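Local coordinates for ribosomal RNA small subunit methyltransferase D (Escherichia coli, PDB 2FPO), which transfers a methyl group from S-adenosyl-L-methionine to N2 of one specific guanine of 16S rRNA within the assembled 30S particle, at residues G12-I16 with K25-P29; V52-A56 with A72-A77; F115-T121 with L143-W149; R133-L137 with V158-N164; G165-V169 with Y186-Q190. One frame throughout, in Å; residues are numbered along the deposited sequence.

Interaction 1. Residues G12-I16 with K25-P29; sequences GQIRI and KLPVP
L26 O is met by two neighbouring residues of the opposite strand: the N-H of I14 bonds to it at 2.8 Å, in the carbonyl plane, and Q13 CA adds a weaker C-H...O contact at 3.3 Å. The pair is reciprocal, since L26 N returns a bond of 2.9 Å to I14 O, so I14 and L26 form an antiparallel hydrogen-bonded pair between two non-hydrogen-bonded ones, Q13 with P27 and R15 with K25. At the open end V28 N reaches G12 O at 2.8 Å but stands 62° above the carbonyl plane. I14 and V28 cross at about a right angle, and CG1 of I14 presses on CG1 of V28 at 3.3 Å, tighter than usual packing. CG1 of I14 lies beside its backbone N (chi1 -78°), which brings it against both methyls of V28. Farther along, I16 CD1 meets L26 CD1 at 4.1 Å. The other face carries Q13, R15, K25 and P27; there R15 finds its charged partner in D39. The motif is a two-stranded antiparallel beta hairpin, packed through L26 on helices 67-74 and 87-99.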
# COMPACT_ATOMS: atom_id res chain seq x y z
N GLY A 12 11.30 13.73 11.41
CA GLY A 12 10.03 13.01 11.01
C GLY A 12 9.73 11.85 11.94
O GLY A 12 10.62 11.06 12.26
N GLN A 13 8.46 11.78 12.37
CA GLN A 13 7.96 10.67 13.18
C GLN A 13 6.72 10.06 12.51
O GLN A 13 5.88 10.79 11.96
CB GLN A 13 7.57 11.13 14.59
CG GLN A 13 8.67 11.80 15.42
CD GLN A 13 9.11 10.95 16.62
OE1 GLN A 13 10.22 10.43 16.65
NE2 GLN A 13 8.23 10.82 17.60
N ILE A 14 6.64 8.73 12.57
CA ILE A 14 5.46 7.96 12.14
C ILE A 14 4.92 7.28 13.39
O ILE A 14 5.68 6.68 14.14
CB ILE A 14 5.85 6.89 11.06
CG1 ILE A 14 6.01 7.54 9.69
CG2 ILE A 14 4.82 5.77 10.94
CD1 ILE A 14 4.98 8.59 9.32
N ARG A 15 3.61 7.40 13.63
CA ARG A 15 3.04 6.63 14.74
C ARG A 15 2.20 5.48 14.18
O ARG A 15 1.39 5.69 13.29
CB ARG A 15 2.24 7.52 15.71
CG ARG A 15 2.08 6.86 17.10
CD ARG A 15 1.11 7.62 18.04
NE ARG A 15 -0.07 8.09 17.31
CZ ARG A 15 -1.22 8.46 17.87
NH1 ARG A 15 -1.39 8.43 19.19
NH2 ARG A 15 -2.21 8.87 17.08
N ILE A 16 2.46 4.27 14.67
CA ILE A 16 1.66 3.10 14.37
C ILE A 16 0.42 3.12 15.28
O ILE A 16 0.52 3.07 16.51
CB ILE A 16 2.46 1.79 14.49
CG1 ILE A 16 3.54 1.74 13.38
CG2 ILE A 16 1.52 0.59 14.38
CD1 ILE A 16 4.50 0.58 13.48
N LYS A 25 6.46 4.59 18.10
CA LYS A 25 6.86 5.76 17.30
C LYS A 25 8.17 5.45 16.55
O LYS A 25 9.10 4.91 17.17
CB LYS A 25 7.06 6.96 18.24
CG LYS A 25 6.07 7.01 19.42
CD LYS A 25 6.20 8.29 20.23
CE LYS A 25 5.23 8.31 21.41
NZ LYS A 25 3.79 8.30 20.97
N LEU A 26 8.25 5.83 15.27
CA LEU A 26 9.41 5.54 14.38
C LEU A 26 9.89 6.75 13.57
O LEU A 26 9.07 7.52 13.08
CB LEU A 26 9.08 4.39 13.41
CG LEU A 26 8.74 2.99 13.94
CD1 LEU A 26 8.17 2.17 12.82
CD2 LEU A 26 9.92 2.26 14.57
N PRO A 27 11.22 6.93 13.40
CA PRO A 27 11.77 8.08 12.66
C PRO A 27 11.66 7.93 11.14
O PRO A 27 11.99 6.87 10.61
CB PRO A 27 13.23 8.08 13.07
CG PRO A 27 13.53 6.64 13.23
CD PRO A 27 12.30 6.06 13.90
N VAL A 28 11.17 8.96 10.46
CA VAL A 28 11.12 8.96 8.99
C VAL A 28 11.75 10.22 8.46
O VAL A 28 11.18 11.30 8.60
CB VAL A 28 9.70 8.73 8.39
CG1 VAL A 28 9.21 7.35 8.74
CG2 VAL A 28 8.70 9.82 8.84
N PRO A 29 12.90 10.08 7.79
CA PRO A 29 13.92 11.12 7.69
C PRO A 29 13.46 12.40 6.98
O PRO A 29 12.32 12.49 6.51
CB PRO A 29 15.04 10.42 6.89
CG PRO A 29 14.32 9.38 6.07
CD PRO A 29 13.25 8.88 6.99

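Interaction 2. Residues V52-A56 with A72-A77; sequences VIVDA and ALSRYA
I53 turns CG1 anti to its own backbone N (chi1 -173°) and then bends at chi2 (65°), which carries the methyl CD1 to A72 CB at 3.9 Å. The same branch lets CG1 rest on R75 CB at 4.0 Å, the two side chains crossing obliquely, while CG2 lies 3.8 Å from R75 O. V54 CG2 also approaches R75 O, at 3.8 Å, and its CG1 makes a looser apolar contact with Y76 CB. The backbones meet one step further on: D55 N donates to Y76 O at 2.8 Å in a nearly straight bond of 174°, and A77 CA makes a C-H...O contact with I53 O.

Both partners of that bond sit on turns. Residues I53 to A56 form a type II beta turn, closed by A56 N to I53 O, and Y76, with positive phi, is the C-prime residue of a Schellman motif in which A77 N returns to A72 O and Y76 N to L73 O. The guanidinium of R75 leads away to a salt bridge with E71, and F46 of helix 39-53 packs on I53, A72 and R75. The side chains contribute aliphatic carbon, part of it set against backbone carbonyls, and one direct backbone hydrogen bond ties the two helix ends together. The carbonyl of Y76, just past the helix end, thereby receives a donor from the neighbouring turn.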
# COMPACT_ATOMS: atom_id res chain seq x y z
N VAL A 52 -9.78 -8.85 6.88
CA VAL A 52 -8.94 -9.56 5.90
C VAL A 52 -7.43 -9.38 6.13
O VAL A 52 -6.61 -10.02 5.46
CB VAL A 52 -9.29 -9.20 4.44
CG1 VAL A 52 -10.73 -9.66 4.11
CG2 VAL A 52 -9.14 -7.72 4.19
N ILE A 53 -7.07 -8.50 7.07
CA ILE A 53 -5.69 -8.08 7.27
C ILE A 53 -4.85 -9.20 7.93
O ILE A 53 -3.69 -9.37 7.59
CB ILE A 53 -5.61 -6.72 8.09
CG1 ILE A 53 -4.16 -6.20 8.16
CG2 ILE A 53 -6.19 -6.88 9.49
CD1 ILE A 53 -3.60 -5.79 6.79
N VAL A 54 -5.45 -9.99 8.84
CA VAL A 54 -4.70 -11.07 9.51
C VAL A 54 -4.31 -12.11 8.47
O VAL A 54 -5.16 -12.60 7.72
CB VAL A 54 -5.46 -11.69 10.72
CG1 VAL A 54 -4.65 -12.89 11.40
CG2 VAL A 54 -5.77 -10.60 11.76
N ASP A 55 -3.01 -12.37 8.41
CA ASP A 55 -2.40 -13.32 7.49
C ASP A 55 -2.46 -12.93 6.03
O ASP A 55 -2.24 -13.78 5.19
CB ASP A 55 -2.94 -14.77 7.65
CG ASP A 55 -2.54 -15.42 8.97
OD1 ASP A 55 -1.59 -14.97 9.63
OD2 ASP A 55 -3.17 -16.44 9.34
N ALA A 56 -2.78 -11.67 5.74
CA ALA A 56 -2.74 -11.17 4.35
C ALA A 56 -1.32 -11.00 3.83
O ALA A 56 -0.42 -10.66 4.59
CB ALA A 56 -3.49 -9.83 4.23
N ALA A 72 0.12 -2.40 8.37
CA ALA A 72 -0.31 -3.74 7.94
C ALA A 72 0.40 -4.84 8.72
O ALA A 72 -0.25 -5.72 9.26
CB ALA A 72 -0.16 -3.94 6.38
N LEU A 73 1.73 -4.75 8.86
CA LEU A 73 2.47 -5.72 9.63
C LEU A 73 2.08 -5.75 11.11
O LEU A 73 2.05 -6.81 11.74
CB LEU A 73 3.98 -5.48 9.50
CG LEU A 73 4.47 -5.77 8.08
CD1 LEU A 73 5.74 -4.93 7.81
CD2 LEU A 73 4.68 -7.28 7.79
N SER A 74 1.81 -4.58 11.66
CA SER A 74 1.41 -4.48 13.04
C SER A 74 0.14 -5.30 13.30
O SER A 74 0.03 -6.01 14.31
CB SER A 74 1.21 -3.01 13.42
OG SER A 74 0.99 -2.89 14.81
N ARG A 75 -0.79 -5.22 12.35
CA ARG A 75 -2.10 -5.81 12.46
C ARG A 75 -2.11 -7.25 11.92
O ARG A 75 -3.16 -7.79 11.52
CB ARG A 75 -3.10 -4.91 11.75
CG ARG A 75 -3.16 -3.50 12.35
CD ARG A 75 -4.06 -2.62 11.50
NE ARG A 75 -4.11 -1.21 11.94
CZ ARG A 75 -5.18 -0.59 12.42
NH1 ARG A 75 -6.34 -1.24 12.58
NH2 ARG A 75 -5.12 0.70 12.75
N TYR A 76 -0.91 -7.84 11.94
CA TYR A 76 -0.68 -9.27 11.72
C TYR A 76 -0.89 -9.73 10.27
O TYR A 76 -1.24 -10.89 10.04
CB TYR A 76 -1.51 -10.12 12.71
CG TYR A 76 -1.24 -9.78 14.17
CD1 TYR A 76 -0.12 -10.30 14.83
CD2 TYR A 76 -2.11 -8.94 14.88
CE1 TYR A 76 0.12 -9.99 16.18
CE2 TYR A 76 -1.87 -8.62 16.22
CZ TYR A 76 -0.76 -9.15 16.86
OH TYR A 76 -0.53 -8.83 18.18
N ALA A 77 -0.64 -8.84 9.31
CA ALA A 77 -0.35 -9.27 7.95
C ALA A 77 0.68 -10.39 8.05
O ALA A 77 1.58 -10.32 8.87
CB ALA A 77 0.22 -8.10 7.11

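Interaction 3. Residues F115-T121 with L143-W149; sequences FLAQKGT and LLEDNGW
The chain leaves helix 112-116 through an inverse gamma turn centred on A117 and runs beside the end of helix 137-146, with CA of G120 coming within 4.8 Å of CA of W149. The indole of W149 is sandwiched between G120 and L116. CA of G120 sits over one face, 3.4 Å from the centroid of the six-membered ring, and L116 CD2 lies over the opposite face, 3.7 Å from the centroid of the five-membered ring. The absence of a side chain on G120 lets its CA approach the ring this closely. F115 meets the far end of the indole obliquely, CE2 being 3.4 Å from W149 CH2, with the ring planes 38° apart.

The carbonyl oxygen of L116 is gripped twice: W149 NE1 donates to it at 2.9 Å, nearly in the ring plane, and N147 ND2 at 2.8 Å. N147, its CG anti to the carbonyl carbon (chi1 -66°), sends its amide toward this oxygen. Its own carbonyl O receives the N-H of G120 at 2.7 Å, nearly along the C=O axis. L116 also packs CB on L143 CB, and its CD2 on L144 CD2. A leucine in place of W149 would probably leave L116 O without one of its two side-chain donors and open a gap between G120 and L116.

L59 of strand 57-60 touches L116, L144 and W149. The carbonyl of L116, at the helix end, thus gains two side-chain donors from the residues that follow the second helix, and the indole is fixed both by its N-H and by carbon on its two faces.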
# COMPACT_ATOMS: atom_id res chain seq x y z
N PHE A 115 9.54 -2.28 -11.44
CA PHE A 115 9.29 -3.40 -10.54
C PHE A 115 8.12 -4.30 -10.94
O PHE A 115 8.23 -5.53 -10.89
CB PHE A 115 9.13 -2.97 -9.08
CG PHE A 115 8.88 -4.15 -8.17
CD1 PHE A 115 9.91 -5.01 -7.83
CD2 PHE A 115 7.58 -4.46 -7.76
CE1 PHE A 115 9.66 -6.13 -7.05
CE2 PHE A 115 7.33 -5.60 -6.99
CZ PHE A 115 8.38 -6.42 -6.64
N LEU A 116 6.99 -3.70 -11.30
CA LEU A 116 5.76 -4.43 -11.61
C LEU A 116 5.74 -5.00 -13.03
O LEU A 116 4.89 -5.85 -13.34
CB LEU A 116 4.50 -3.56 -11.35
CG LEU A 116 4.35 -3.02 -9.92
CD1 LEU A 116 3.26 -1.99 -9.87
CD2 LEU A 116 4.09 -4.21 -8.93
N ALA A 117 6.66 -4.55 -13.87
CA ALA A 117 6.78 -5.04 -15.25
C ALA A 117 7.64 -6.29 -15.29
O ALA A 117 8.72 -6.32 -15.94
CB ALA A 117 7.33 -3.97 -16.19
N GLN A 118 7.15 -7.33 -14.62
CA GLN A 118 7.73 -8.67 -14.63
C GLN A 118 6.64 -9.65 -14.13
O GLN A 118 5.60 -9.21 -13.62
CB GLN A 118 8.95 -8.72 -13.69
CG GLN A 118 8.59 -8.35 -12.22
CD GLN A 118 9.72 -8.63 -11.23
OE1 GLN A 118 10.50 -9.57 -11.41
NE2 GLN A 118 9.80 -7.80 -10.18
N LYS A 119 6.87 -10.96 -14.26
CA LYS A 119 5.96 -11.94 -13.69
C LYS A 119 5.90 -11.76 -12.17
O LYS A 119 6.91 -11.94 -11.46
CB LYS A 119 6.38 -13.38 -14.01
CG LYS A 119 5.34 -14.42 -13.60
CD LYS A 119 5.56 -15.79 -14.27
CE LYS A 119 6.11 -16.86 -13.29
NZ LYS A 119 7.51 -16.61 -12.82
N GLY A 120 4.71 -11.42 -11.68
CA GLY A 120 4.52 -11.14 -10.27
C GLY A 120 4.09 -12.31 -9.44
O GLY A 120 4.03 -13.44 -9.91
N THR A 121 3.79 -12.01 -8.19
CA THR A 121 3.31 -12.99 -7.24
C THR A 121 2.03 -12.44 -6.60
O THR A 121 1.94 -11.25 -6.35
CB THR A 121 4.43 -13.37 -6.21
OG1 THR A 121 4.01 -14.52 -5.49
CG2 THR A 121 4.74 -12.23 -5.22
N LEU A 143 -0.50 -2.69 -14.63
CA LEU A 143 0.59 -3.64 -14.39
C LEU A 143 0.23 -4.64 -13.31
O LEU A 143 0.50 -5.82 -13.48
CB LEU A 143 1.89 -2.91 -14.02
CG LEU A 143 2.51 -2.13 -15.20
CD1 LEU A 143 3.38 -1.02 -14.66
CD2 LEU A 143 3.30 -3.02 -16.15
N LEU A 144 -0.41 -4.17 -12.23
CA LEU A 144 -0.88 -5.06 -11.15
C LEU A 144 -1.79 -6.14 -11.69
O LEU A 144 -1.60 -7.33 -11.44
CB LEU A 144 -1.59 -4.27 -10.00
CG LEU A 144 -0.69 -3.39 -9.12
CD1 LEU A 144 -1.59 -2.54 -8.18
CD2 LEU A 144 0.28 -4.31 -8.31
N GLU A 145 -2.79 -5.73 -12.46
CA GLU A 145 -3.72 -6.66 -13.09
C GLU A 145 -3.09 -7.58 -14.16
O GLU A 145 -3.49 -8.73 -14.28
CB GLU A 145 -4.89 -5.89 -13.71
CG GLU A 145 -5.96 -6.74 -14.43
CD GLU A 145 -6.62 -7.76 -13.51
OE1 GLU A 145 -6.82 -7.46 -12.32
OE2 GLU A 145 -6.94 -8.88 -14.00
N ASP A 146 -2.13 -7.08 -14.94
CA ASP A 146 -1.65 -7.83 -16.11
C ASP A 146 -0.52 -8.79 -15.78
O ASP A 146 -0.31 -9.75 -16.51
CB ASP A 146 -1.18 -6.90 -17.22
CG ASP A 146 -2.28 -6.06 -17.80
OD1 ASP A 146 -3.48 -6.33 -17.56
OD2 ASP A 146 -1.93 -5.09 -18.49
N ASN A 147 0.20 -8.54 -14.70
CA ASN A 147 1.41 -9.29 -14.40
C ASN A 147 1.31 -10.25 -13.19
O ASN A 147 2.32 -10.72 -12.69
CB ASN A 147 2.61 -8.33 -14.32
CG ASN A 147 2.93 -7.70 -15.67
OD1 ASN A 147 2.60 -8.27 -16.70
ND2 ASN A 147 3.53 -6.53 -15.67
N GLY A 148 0.09 -10.55 -12.76
CA GLY A 148 -0.13 -11.57 -11.74
C GLY A 148 0.16 -11.13 -10.32
O GLY A 148 0.40 -11.96 -9.44
N TRP A 149 0.09 -9.83 -10.06
CA TRP A 149 0.35 -9.33 -8.71
C TRP A 149 -0.83 -9.49 -7.73
O TRP A 149 -0.71 -9.19 -6.54
CB TRP A 149 0.78 -7.85 -8.80
CG TRP A 149 2.12 -7.69 -9.52
CD1 TRP A 149 2.32 -7.28 -10.80
CD2 TRP A 149 3.42 -7.98 -8.97
NE1 TRP A 149 3.68 -7.26 -11.09
CE2 TRP A 149 4.37 -7.71 -9.99
CE3 TRP A 149 3.87 -8.44 -7.71
CZ2 TRP A 149 5.75 -7.87 -9.80
CZ3 TRP A 149 5.26 -8.63 -7.52
CH2 TRP A 149 6.17 -8.34 -8.56

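Interaction 4. Residues R133-L137 with V158-N164; sequences RRGLL and VESEVEN
No backbone bond joins R133-L137 to V158-N164; the closest CA pair, R133 with S160, is 6.9 Å apart, so the contact is made by side chains. The loop residues R133 to L137 curl into the start of helix 137-146, with R133 O accepting from both L136 N and L137 N, and L136 takes the N-cap position. Facing them, strand 154-161 ends and passes into a short 3-10 turn over residues 162-164.

L137 reaches the strand with both methyls. With CG anti to the backbone N (chi1 -172°) and chi2 at 63°, its CD1 meets V158 CG1 at 3.6 Å, and CD2 lies 3.8 Å from S160 OG. L137, V158 and S160 are buried here, and the contact is mainly apolar. At the outer end R133 and N164 approach from opposite directions, and N164 ND2 lies over one face of the guanidinium, the amide plane turned 47° from it. N164 ND2 and R133 NH2, 3.1 Å apart, are both donors and make no hydrogen bond. R133 has two deposited conformers, so the details of this end are doubtful. The other face of the guanidinium is backed by CB of R134.

V158 and S160 are bonded on through their backbones to R187 and A185 of strand 184-191, and E159 to V128 of strand 123-128. The loop carries on from D129, P130 and P131, a D-P-P sequence that matches the (D/N)PP(Y/F) signature of amino methyltransferases, consistent with a place near the active site. The contact closes the beta-alpha-beta crossover of the Rossmann-like methyltransferase fold, from strand 123-128 through helix 137-146 to strand 154-161.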
# COMPACT_ATOMS: atom_id res chain seq x y z
N ARG A 133 -0.03 11.55 -9.52
CA ARG A 133 -1.08 10.71 -10.13
C ARG A 133 -0.80 10.38 -11.60
O ARG A 133 -0.71 9.20 -12.01
CB ARG A 133 -2.43 11.45 -10.02
CG ARG A 133 -3.68 10.70 -10.51
CD ARG A 133 -4.11 11.03 -11.96
NE ARG A 133 -4.15 12.46 -12.27
CZ ARG A 133 -4.52 12.96 -13.45
NH1 ARG A 133 -4.89 12.14 -14.44
NH2 ARG A 133 -4.51 14.27 -13.65
N ARG A 134 -0.74 11.44 -12.40
CA ARG A 134 -0.67 11.32 -13.84
C ARG A 134 0.69 10.85 -14.31
O ARG A 134 1.71 11.52 -14.10
CB ARG A 134 -1.09 12.62 -14.53
CG ARG A 134 -1.32 12.44 -16.03
CD ARG A 134 -2.40 13.36 -16.62
NE ARG A 134 -2.27 14.76 -16.24
CZ ARG A 134 -1.20 15.51 -16.43
NH1 ARG A 134 -0.11 14.98 -17.00
NH2 ARG A 134 -1.21 16.78 -16.04
N GLY A 135 0.69 9.68 -14.96
CA GLY A 135 1.92 8.99 -15.32
C GLY A 135 2.20 7.74 -14.51
O GLY A 135 2.98 6.90 -14.92
N LEU A 136 1.58 7.63 -13.33
CA LEU A 136 1.79 6.49 -12.43
C LEU A 136 0.50 5.74 -12.09
O LEU A 136 0.50 4.53 -12.08
CB LEU A 136 2.46 6.92 -11.11
CG LEU A 136 3.85 7.60 -11.13
CD1 LEU A 136 4.23 7.99 -9.74
CD2 LEU A 136 4.96 6.70 -11.76
N LEU A 137 -0.57 6.44 -11.78
CA LEU A 137 -1.71 5.76 -11.16
C LEU A 137 -2.33 4.65 -12.04
O LEU A 137 -2.36 3.49 -11.65
CB LEU A 137 -2.80 6.74 -10.74
CG LEU A 137 -3.96 6.15 -9.91
CD1 LEU A 137 -3.47 5.59 -8.56
CD2 LEU A 137 -5.04 7.16 -9.64
N VAL A 158 -6.49 2.77 -3.45
CA VAL A 158 -6.09 3.80 -4.39
C VAL A 158 -6.45 5.14 -3.79
O VAL A 158 -7.57 5.38 -3.34
CB VAL A 158 -6.79 3.63 -5.81
CG1 VAL A 158 -6.41 4.78 -6.73
CG2 VAL A 158 -6.41 2.32 -6.44
N GLU A 159 -5.44 6.00 -3.70
CA GLU A 159 -5.60 7.35 -3.23
C GLU A 159 -5.40 8.33 -4.42
O GLU A 159 -4.44 8.21 -5.20
CB GLU A 159 -4.59 7.61 -2.12
CG GLU A 159 -4.67 8.95 -1.51
CD GLU A 159 -3.78 9.10 -0.28
OE1 GLU A 159 -3.74 8.17 0.57
OE2 GLU A 159 -3.15 10.18 -0.16
N SER A 160 -6.32 9.30 -4.54
CA SER A 160 -6.31 10.21 -5.67
C SER A 160 -7.09 11.50 -5.39
O SER A 160 -8.10 11.47 -4.72
CB SER A 160 -6.89 9.51 -6.90
OG SER A 160 -6.64 10.27 -8.07
N GLU A 161 -6.61 12.62 -5.93
CA GLU A 161 -7.31 13.89 -5.81
C GLU A 161 -8.66 13.81 -6.52
O GLU A 161 -8.75 13.32 -7.65
CB GLU A 161 -6.48 15.04 -6.41
CG GLU A 161 -5.28 15.45 -5.58
CD GLU A 161 -4.25 14.33 -5.40
OE1 GLU A 161 -3.85 13.71 -6.41
OE2 GLU A 161 -3.86 14.09 -4.24
N VAL A 162 -9.70 14.27 -5.83
CA VAL A 162 -11.08 14.30 -6.37
C VAL A 162 -11.14 14.85 -7.80
O VAL A 162 -11.74 14.24 -8.69
CB VAL A 162 -12.02 15.14 -5.48
CG1 VAL A 162 -13.32 15.47 -6.20
CG2 VAL A 162 -12.30 14.40 -4.20
N GLU A 163 -10.46 15.98 -7.99
CA GLU A 163 -10.37 16.69 -9.27
C GLU A 163 -10.02 15.78 -10.46
O GLU A 163 -10.33 16.12 -11.61
CB GLU A 163 -9.29 17.75 -9.16
CG GLU A 163 -9.57 19.03 -9.88
CD GLU A 163 -8.50 20.08 -9.64
OE1 GLU A 163 -7.40 19.69 -9.17
OE2 GLU A 163 -8.75 21.28 -9.92
N ASN A 164 -9.40 14.64 -10.16
CA ASN A 164 -8.95 13.69 -11.18
C ASN A 164 -10.08 12.83 -11.72
O ASN A 164 -9.93 12.27 -12.79
CB ASN A 164 -7.85 12.77 -10.65
CG ASN A 164 -6.54 13.50 -10.38
OD1 ASN A 164 -5.75 13.10 -9.50
ND2 ASN A 164 -6.28 14.55 -11.13

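Interaction 5. Residues G165-V169 with Y186-Q190; sequences GLPTV and YRLYQ
P167 and V169 meet Y189 at two places on the ring. The hydroxyl oxygen of Y189 lies against the proline ring, 3.4 Å from P167 CG, while V169 CG1 sits over one face of the tyrosine, offset toward the rim and 3.7 Å from CE1. This CH-pi contact runs 22° off the ring normal. Next to it L166 CD2 rests over a face of the R187 guanidinium, 3.8 Å from NE, the two side chains crossing at about a right angle. No direct hydrogen bond joins the segments. A water held at the edge of the guanidinium accepts from R187 NH1 at 2.8 Å and lies close to G165 O, though that second distance is too short to be relied upon.

R187 extends from CG to NE, and its NE has a salt bridge to E178, which helps hold the guanidinium with one face toward L166. The first torsion of Y189 (chi1 -70°) swings the side chain toward the loop, presenting a ring face to V169 and its OH to P167. With an alanine at Y189, V169 CG1 is likely to lose the ring face it rests on, and a gap would probably open beside P167.

P167 also touches L137 and E138 at the start of helix 137-146, so the loop after strand 154-161 is packed between that helix and strand 184-191. This strand runs antiparallel between 154-161 and 173-181, and R187 and Y189 both press on L175 of the latter.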
# COMPACT_ATOMS: atom_id res chain seq x y z
N GLY A 165 -11.18 12.74 -10.98
CA GLY A 165 -12.25 11.79 -11.29
C GLY A 165 -11.93 10.36 -10.87
O GLY A 165 -10.91 10.10 -10.20
N LEU A 166 -12.79 9.43 -11.26
CA LEU A 166 -12.55 8.00 -11.01
C LEU A 166 -11.45 7.51 -11.93
O LEU A 166 -11.48 7.81 -13.12
CB LEU A 166 -13.81 7.19 -11.27
CG LEU A 166 -15.03 7.40 -10.38
CD1 LEU A 166 -16.28 7.07 -11.19
CD2 LEU A 166 -14.96 6.55 -9.10
N PRO A 167 -10.45 6.77 -11.38
CA PRO A 167 -9.45 6.21 -12.30
C PRO A 167 -10.02 5.10 -13.17
O PRO A 167 -10.94 4.39 -12.75
CB PRO A 167 -8.38 5.64 -11.36
CG PRO A 167 -9.15 5.28 -10.11
CD PRO A 167 -10.17 6.41 -9.97
N THR A 168 -9.49 4.97 -14.38
CA THR A 168 -9.75 3.83 -15.24
C THR A 168 -9.20 2.58 -14.54
O THR A 168 -8.02 2.51 -14.15
CB THR A 168 -9.14 4.06 -16.67
OG1 THR A 168 -9.65 5.29 -17.20
CG2 THR A 168 -9.54 2.94 -17.65
N VAL A 169 -10.10 1.62 -14.33
CA VAL A 169 -9.74 0.35 -13.73
C VAL A 169 -10.16 -0.76 -14.69
O VAL A 169 -11.08 -0.54 -15.49
CB VAL A 169 -10.36 0.18 -12.29
CG1 VAL A 169 -9.78 1.24 -11.35
CG2 VAL A 169 -11.93 0.28 -12.33
N TYR A 186 -10.36 8.55 -1.27
CA TYR A 186 -9.71 7.34 -0.77
C TYR A 186 -10.59 6.18 -1.15
O TYR A 186 -11.75 6.13 -0.76
CB TYR A 186 -9.56 7.43 0.75
CG TYR A 186 -8.84 8.68 1.21
CD1 TYR A 186 -7.44 8.70 1.32
CD2 TYR A 186 -9.55 9.84 1.53
CE1 TYR A 186 -6.79 9.83 1.72
CE2 TYR A 186 -8.88 10.99 1.94
CZ TYR A 186 -7.50 10.96 2.04
OH TYR A 186 -6.82 12.08 2.43
N ARG A 187 -10.07 5.25 -1.94
CA ARG A 187 -10.90 4.18 -2.50
C ARG A 187 -10.28 2.79 -2.29
O ARG A 187 -9.07 2.64 -2.22
CB ARG A 187 -11.13 4.41 -3.99
CG ARG A 187 -11.88 5.70 -4.30
CD ARG A 187 -12.01 5.92 -5.81
NE ARG A 187 -12.82 7.10 -6.07
CZ ARG A 187 -12.35 8.23 -6.60
NH1 ARG A 187 -11.08 8.33 -6.93
NH2 ARG A 187 -13.16 9.24 -6.80
N LEU A 188 -11.14 1.79 -2.21
CA LEU A 188 -10.74 0.40 -2.15
C LEU A 188 -11.51 -0.36 -3.22
O LEU A 188 -12.74 -0.29 -3.27
CB LEU A 188 -11.00 -0.17 -0.75
CG LEU A 188 -10.37 -1.52 -0.39
CD1 LEU A 188 -8.84 -1.47 -0.38
CD2 LEU A 188 -10.91 -1.94 0.97
N TYR A 189 -10.76 -1.00 -4.13
CA TYR A 189 -11.32 -1.78 -5.20
C TYR A 189 -11.19 -3.24 -4.85
O TYR A 189 -10.23 -3.65 -4.22
CB TYR A 189 -10.61 -1.52 -6.54
CG TYR A 189 -10.90 -0.15 -7.10
CD1 TYR A 189 -11.94 0.06 -8.00
CD2 TYR A 189 -10.13 0.95 -6.70
CE1 TYR A 189 -12.21 1.33 -8.51
CE2 TYR A 189 -10.39 2.22 -7.19
CZ TYR A 189 -11.43 2.41 -8.08
OH TYR A 189 -11.65 3.67 -8.54
N GLN A 190 -12.20 -4.01 -5.25
CA GLN A 190 -12.12 -5.46 -5.15
C GLN A 190 -12.04 -6.08 -6.55
O GLN A 190 -12.85 -5.77 -7.45
CB GLN A 190 -13.31 -6.04 -4.39
CG GLN A 190 -13.13 -7.51 -4.09
CD GLN A 190 -13.99 -8.00 -2.96
OE1 GLN A 190 -13.49 -8.41 -1.92
NE2 GLN A 190 -15.30 -7.97 -3.15
O HOH W 1 -10.24 10.78 -7.98

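In the fold
Along the chain interactions 1 and 2 come first, then 3 and 4, whose segments alternate, and last 5. Interactions 4 and 5, with centres 9 Å apart, touch where V158 N and R187 O probably bond between neighbouring strands 154-161 and 184-191, and where L137 meets P167. Interactions 3 and 4 share helix 137-146, at its end and its start, with centres 20 Å apart. Interactions 1 and 2, their centres also 20 Å apart, meet through I16 and S74. The centres of interactions 1 and 3 are about 30 Å apart, on opposite sides of the chain's centre. Interactions 2 to 5 join turns, loops and helix ends to or beside the seven-stranded sheet of one methyltransferase domain, and 4 and 5 include its strands.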